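Putative nucleic acid-binding lipoprotein (Klebsiella pneumoniae subsp. pneumoniae MGH 78578, PDB 3F1Z) is a putative lipoprotein of unknown function whose OB-fold suggests that it may bind nucleic acid. Local coordinates at residues 86-91 against 122-127; 73-78 against 90-95. All blocks are in the same frame, centred on the assembly; numbering follows the deposited sequence. Where two conformers were deposited one is given.

How the contacts relate
Strand 88-93 is common to both contacts and sits between its two partners in the sheet: contact 1 lays 125-127 parallel to it, contact 2 lays 71-78 antiparallel to it as the other arm of a hairpin. Phe90 and Asn91 belong to both: Phe90 gives its N and O to Val75, whereas Asn91 gives its N to Leu126 O, so successive residues turn their N-H groups to opposite neighbours. The centres lie about 9 Å apart, and the contacts also touch through a probable hydrogen bond between Met77 N and Leu88 O at 2.7 Å. No ligand marks a binding site here; together the contacts build part of the OB-fold barrel wall.

Contact 1: 86-91 against 122-127; sequences KRLTFN and TIPTLQ
Ile123 points at the first residues of 86-91, its CD1 3.9 Å from Lys86 CB and its CG2 3.5 Å from the carbonyl oxygen of Arg87. Lys86 runs on extended past this CD1, which its CG and CD also touch. Its NZ is hydrogen-bonded to OG1 of Thr37, in helix 29-38. CD1 of Leu88 lies 3.5 Å from Pro124 O, and the proline ring packs on Phe36 of the same helix.

Thr125 meets Thr89 through their hydroxyls, OG1 to OG1 at 2.8 Å, and either could be the donor. Thr89 holds OG1 between its backbone N and carbonyl carbon (chi1 55°), and CG2 of Thr125 lies close to that same oxygen. The two segments run parallel, with Phe90 paired to Leu126. Parallel pairing of the third long strand, 88-93, with the strand after 108-114 is consistent with the closure of an OB-fold barrel.

Leu126 sits at the middle of the pairing. Its N donates to Thr89 O at 2.9 Å, and its O accepts from Asn91 N at 2.8 Å, the donor almost in line with the carbonyl. The two bonds thus bracket Phe90. On the buried face the side chains of Leu126 and Phe90 lie side by side and point the same way, with CD1 of Leu126 3.7 Å from Phe90 CE2; Leu88 adds its CD2 to that methyl.

Gln127 bends at chi2 (-64°), which turns CD toward Asn91, and NE2 donates to Thr125 O at 3.0 Å from above the carbonyl plane. Its OE1 lies near Asn91 CB, the two amide planes 60° apart, and a water donates to both OE1 and the backbone O of Asn91.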
loop_
_atom_site.group_PDB
_atom_site.type_symbol
_atom_site.label_atom_id
_atom_site.label_comp_id
_atom_site.label_asym_id
_atom_site.label_seq_id
_atom_site.Cartn_x
_atom_site.Cartn_y
_atom_site.Cartn_z
ATOM N N LYS A 86 9.515 -6.708 6.989
ATOM C CA LYS A 86 8.781 -6.905 5.776
ATOM C C LYS A 86 8.306 -5.573 5.208
ATOM O O LYS A 86 7.925 -4.675 5.952
ATOM C CB LYS A 86 7.590 -7.834 6.022
ATOM C CG LYS A 86 7.996 -9.262 6.349
ATOM C CD LYS A 86 6.769 -10.192 6.524
ATOM C CE LYS A 86 7.237 -11.604 6.942
ATOM N NZ LYS A 86 6.106 -12.509 7.324
ATOM N N ARG A 87 8.311 -5.456 3.884
ATOM C CA ARG A 87 7.877 -4.247 3.228
ATOM C C ARG A 87 6.482 -4.391 2.640
ATOM O O ARG A 87 6.047 -5.499 2.270
ATOM C CB ARG A 87 8.817 -3.905 2.088
ATOM C CG ARG A 87 10.312 -3.873 2.394
ATOM C CD ARG A 87 10.663 -3.239 3.731
ATOM N NE ARG A 87 12.012 -2.655 3.712
ATOM C CZ ARG A 87 12.816 -2.530 4.758
ATOM N NH1 ARG A 87 12.476 -3.022 5.943
ATOM N NH2 ARG A 87 13.995 -1.953 4.592
ATOM N N LEU A 88 5.779 -3.269 2.529
ATOM C CA LEU A 88 4.465 -3.265 1.923
ATOM C C LEU A 88 4.611 -2.474 0.615
ATOM O O LEU A 88 5.289 -1.430 0.607
ATOM C CB LEU A 88 3.500 -2.588 2.869
ATOM C CG LEU A 88 2.062 -2.388 2.407
ATOM C CD1 LEU A 88 1.368 -3.714 2.177
ATOM C CD2 LEU A 88 1.343 -1.525 3.439
ATOM N N THR A 89 4.010 -2.950 -0.474
ATOM C CA THR A 89 4.087 -2.236 -1.733
ATOM C C THR A 89 2.688 -1.813 -2.142
ATOM O O THR A 89 1.705 -2.456 -1.759
ATOM C CB THR A 89 4.632 -3.103 -2.863
ATOM O OG1 THR A 89 3.796 -4.294 -2.936
ATOM C CG2 THR A 89 6.113 -3.494 -2.624
ATOM N N PHE A 90 2.632 -0.734 -2.923
ATOM C CA PHE A 90 1.430 -0.172 -3.444
ATOM C C PHE A 90 1.601 -0.006 -4.942
ATOM O O PHE A 90 2.643 0.401 -5.408
ATOM C CB PHE A 90 1.226 1.226 -2.878
ATOM C CG PHE A 90 1.059 1.275 -1.400
ATOM C CD1 PHE A 90 2.143 1.179 -0.569
ATOM C CD2 PHE A 90 -0.176 1.528 -0.855
ATOM C CE1 PHE A 90 2.002 1.236 0.773
ATOM C CE2 PHE A 90 -0.323 1.610 0.488
ATOM C CZ PHE A 90 0.769 1.444 1.303
ATOM N N ASN A 91 0.548 -0.225 -5.694
ATOM C CA ASN A 91 0.628 -0.160 -7.148
ATOM C C ASN A 91 -0.243 0.980 -7.606
ATOM O O ASN A 91 -1.473 0.889 -7.527
ATOM C CB ASN A 91 0.132 -1.470 -7.731
ATOM C CG ASN A 91 0.246 -1.533 -9.228
ATOM O OD1 ASN A 91 0.139 -0.549 -9.894
ATOM N ND2 ASN A 91 0.484 -2.723 -9.758
ATOM N N THR A 122 3.190 -13.588 -0.219
ATOM C CA THR A 122 2.687 -13.648 1.154
ATOM C C THR A 122 2.317 -12.252 1.637
ATOM O O THR A 122 1.658 -12.084 2.645
ATOM C CB THR A 122 3.697 -14.258 2.105
ATOM O OG1 THR A 122 4.870 -13.449 2.135
ATOM C CG2 THR A 122 4.072 -15.662 1.673
ATOM N N ILE A 123 2.720 -11.243 0.884
ATOM C CA ILE A 123 2.410 -9.851 1.219
ATOM C C ILE A 123 1.585 -9.245 0.101
ATOM O O ILE A 123 1.855 -9.454 -1.082
ATOM C CB ILE A 123 3.706 -9.039 1.455
ATOM C CG1 ILE A 123 4.435 -9.643 2.657
ATOM C CG2 ILE A 123 3.372 -7.614 1.740
ATOM C CD1 ILE A 123 5.877 -9.193 2.776
ATOM N N PRO A 124 0.531 -8.553 0.467
ATOM C CA PRO A 124 -0.269 -7.901 -0.560
ATOM C C PRO A 124 0.384 -6.674 -1.160
ATOM O O PRO A 124 1.150 -6.004 -0.499
ATOM C CB PRO A 124 -1.514 -7.440 0.205
ATOM C CG PRO A 124 -1.143 -7.376 1.559
ATOM C CD PRO A 124 -0.019 -8.332 1.805
ATOM N N THR A 125 0.102 -6.437 -2.425
ATOM C CA THR A 125 0.434 -5.194 -3.095
ATOM C C THR A 125 -0.910 -4.468 -3.134
ATOM O O THR A 125 -1.864 -4.935 -3.770
ATOM C CB THR A 125 0.997 -5.411 -4.507
ATOM O OG1 THR A 125 2.227 -6.137 -4.403
ATOM C CG2 THR A 125 1.280 -4.059 -5.155
ATOM N N LEU A 126 -1.003 -3.379 -2.387
ATOM C CA LEU A 126 -2.225 -2.605 -2.303
ATOM C C LEU A 126 -2.476 -1.887 -3.646
ATOM O O LEU A 126 -1.537 -1.370 -4.266
ATOM C CB LEU A 126 -2.186 -1.640 -1.114
ATOM C CG LEU A 126 -2.229 -2.354 0.243
ATOM C CD1 LEU A 126 -2.238 -1.362 1.403
ATOM C CD2 LEU A 126 -3.444 -3.241 0.321
ATOM N N GLN A 127 -3.733 -1.925 -4.076
ATOM C CA GLN A 127 -4.187 -1.419 -5.359
ATOM C C GLN A 127 -5.015 -0.149 -5.197
ATOM O O GLN A 127 -5.505 0.120 -4.109
ATOM C CB GLN A 127 -5.071 -2.502 -6.011
ATOM C CG GLN A 127 -4.366 -3.843 -6.132
ATOM C CD GLN A 127 -3.159 -3.789 -7.054
ATOM O OE1 GLN A 127 -3.206 -3.133 -8.088
ATOM N NE2 GLN A 127 -2.072 -4.476 -6.689
HETATM O O HOH W 1 -3.702 -0.349 -8.495
#

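Contact 2: 73-78 against 90-95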
loop_
_atom_site.group_PDB
_atom_site.type_symbol
_atom_site.label_atom_id
_atom_site.label_comp_id
_atom_site.label_asym_id
_atom_site.label_seq_id
_atom_site.Cartn_x
_atom_site.Cartn_y
_atom_site.Cartn_z
ATOM N N PHE A 73 3.411 2.655 -11.324
ATOM C CA PHE A 73 4.426 2.912 -10.343
ATOM C C PHE A 73 4.277 1.962 -9.195
ATOM O O PHE A 73 3.168 1.672 -8.812
ATOM C CB PHE A 73 4.229 4.286 -9.752
ATOM C CG PHE A 73 4.223 5.406 -10.735
ATOM C CD1 PHE A 73 3.059 5.849 -11.284
ATOM C CD2 PHE A 73 5.384 6.078 -11.037
ATOM C CE1 PHE A 73 3.058 6.930 -12.186
ATOM C CE2 PHE A 73 5.400 7.146 -11.921
ATOM C CZ PHE A 73 4.227 7.565 -12.498
ATOM N N ILE A 74 5.389 1.492 -8.638
ATOM C CA ILE A 74 5.405 0.712 -7.410
ATOM C C ILE A 74 6.044 1.618 -6.324
ATOM O O ILE A 74 7.140 2.190 -6.518
ATOM C CB ILE A 74 6.259 -0.559 -7.545
ATOM C CG1 ILE A 74 5.645 -1.511 -8.535
ATOM C CG2 ILE A 74 6.230 -1.358 -6.271
ATOM C CD1 ILE A 74 4.229 -2.075 -8.081
ATOM N N VAL A 75 5.351 1.733 -5.192
ATOM C CA VAL A 75 5.812 2.477 -4.013
ATOM C C VAL A 75 5.953 1.446 -2.896
ATOM O O VAL A 75 5.034 0.670 -2.643
ATOM C CB VAL A 75 4.828 3.550 -3.627
ATOM C CG1 VAL A 75 5.154 4.114 -2.255
ATOM C CG2 VAL A 75 4.854 4.659 -4.675
ATOM N N THR A 76 7.140 1.383 -2.293
ATOM C CA THR A 76 7.446 0.399 -1.265
ATOM C C THR A 76 7.615 1.123 0.057
ATOM O O THR A 76 8.308 2.141 0.126
ATOM C CB THR A 76 8.740 -0.369 -1.572
ATOM O OG1 THR A 76 8.676 -0.872 -2.893
ATOM C CG2 THR A 76 8.964 -1.535 -0.610
HETATM N N MSE A 77 7.058 0.533 1.114
HETATM C CA MSE A 77 6.985 1.163 2.425
HETATM C C MSE A 77 7.490 0.219 3.485
HETATM O O MSE A 77 7.149 -0.970 3.451
HETATM C CB MSE A 77 5.508 1.491 2.695
HETATM C CG MSE A 77 5.249 2.254 3.951
HETATM SE SE MSE A 77 3.348 2.375 4.402
HETATM C CE MSE A 77 2.923 4.031 3.437
ATOM N N ARG A 78 8.299 0.725 4.423
ATOM C CA ARG A 78 8.712 -0.098 5.565
ATOM C C ARG A 78 8.052 0.422 6.847
ATOM O O ARG A 78 7.627 1.580 6.899
ATOM C CB ARG A 78 10.218 -0.065 5.754
ATOM C CG ARG A 78 10.789 1.283 6.184
ATOM C CD ARG A 78 12.189 1.070 6.758
ATOM N NE ARG A 78 12.904 2.312 6.993
ATOM C CZ ARG A 78 12.747 3.089 8.055
ATOM N NH1 ARG A 78 11.878 2.777 9.022
ATOM N NH2 ARG A 78 13.463 4.206 8.148
ATOM N N PHE A 90 2.632 -0.734 -2.923
ATOM C CA PHE A 90 1.430 -0.172 -3.444
ATOM C C PHE A 90 1.601 -0.006 -4.942
ATOM O O PHE A 90 2.643 0.401 -5.408
ATOM C CB PHE A 90 1.226 1.226 -2.878
ATOM C CG PHE A 90 1.059 1.275 -1.400
ATOM C CD1 PHE A 90 2.143 1.179 -0.569
ATOM C CD2 PHE A 90 -0.176 1.528 -0.855
ATOM C CE1 PHE A 90 2.002 1.236 0.773
ATOM C CE2 PHE A 90 -0.323 1.610 0.488
ATOM C CZ PHE A 90 0.769 1.444 1.303
ATOM N N ASN A 91 0.548 -0.225 -5.694
ATOM C CA ASN A 91 0.628 -0.160 -7.148
ATOM C C ASN A 91 -0.243 0.980 -7.606
ATOM O O ASN A 91 -1.473 0.889 -7.527
ATOM C CB ASN A 91 0.132 -1.470 -7.731
ATOM C CG ASN A 91 0.246 -1.533 -9.228
ATOM O OD1 ASN A 91 0.139 -0.549 -9.894
ATOM N ND2 ASN A 91 0.484 -2.723 -9.758
ATOM N N PHE A 92 0.407 2.041 -8.099
ATOM C CA PHE A 92 -0.294 3.237 -8.581
ATOM C C PHE A 92 -0.367 3.268 -10.082
ATOM O O PHE A 92 0.670 3.253 -10.746
ATOM C CB PHE A 92 0.446 4.514 -8.173
ATOM C CG PHE A 92 0.348 4.902 -6.698
ATOM C CD1 PHE A 92 1.226 4.389 -5.766
ATOM C CD2 PHE A 92 -0.526 5.872 -6.284
ATOM C CE1 PHE A 92 1.198 4.806 -4.429
ATOM C CE2 PHE A 92 -0.553 6.294 -4.939
ATOM C CZ PHE A 92 0.317 5.762 -4.029
ATOM N N GLY A 93 -1.585 3.330 -10.624
ATOM C CA GLY A 93 -1.794 3.462 -12.077
ATOM C C GLY A 93 -1.296 4.825 -12.557
ATOM O O GLY A 93 -1.055 5.755 -11.756
ATOM N N SER A 94 -1.169 4.955 -13.872
ATOM C CA SER A 94 -0.626 6.142 -14.484
ATOM C C SER A 94 -1.435 7.376 -14.216
ATOM O O SER A 94 -0.892 8.492 -14.220
ATOM C CB SER A 94 -0.450 5.942 -16.012
ATOM O OG SER A 94 -1.608 5.439 -16.664
ATOM N N HIS A 95 -2.718 7.192 -13.962
ATOM C CA HIS A 95 -3.615 8.308 -13.686
ATOM C C HIS A 95 -3.373 8.932 -12.308
ATOM O O HIS A 95 -3.954 9.961 -11.995
ATOM C CB HIS A 95 -5.079 7.858 -13.796
ATOM C CG HIS A 95 -5.423 6.755 -12.863
ATOM N ND1 HIS A 95 -6.213 6.947 -11.750
ATOM C CD2 HIS A 95 -5.049 5.456 -12.841
ATOM C CE1 HIS A 95 -6.319 5.806 -11.086
ATOM N NE2 HIS A 95 -5.624 4.888 -11.732
#
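The beta hairpin of strands 71-78 and 88-93, part of the OB-fold sheet, is zipped here by four backbone hydrogen bonds. Phe73 and Phe92 exchange one N-H...O pair, both bonds 2.9 Å between N and O, and Val75 and Phe90 exchange the other; all four donors lie in the plane of the carbonyl they reach. Ile74 and Asn91 form the non-hydrogen-bonded pair between them, where CD1 of Ile74 comes to 4.2 Å from Asn91 ND2 on the face away from the phenylalanines.

On the buried face, CG2 of Val75 lies 3.7 Å from CE1 of Phe92, while Phe73 and Phe92 meet at their CB atoms. Met77, a selenomethionine, makes a Met-aromatic contact: its SE is 5.2 Å from the centroid of the Phe90 ring, at the edge, and the bend at chi3 (-90°) brings its CE to 4.0 Å from Phe90 CE1. Val75 O also lies at this ring's edge, in its plane, and Ile111 of strand 108-114 touches Met77, Phe90 and Phe92. With N and O of Phe73, Val75, Phe90 and Phe92 paired across the hairpin, their apolar side chains can pack into the barrel interior by dispersion contacts, while Asn91 lies with Ile74 on the other, partly exposed face.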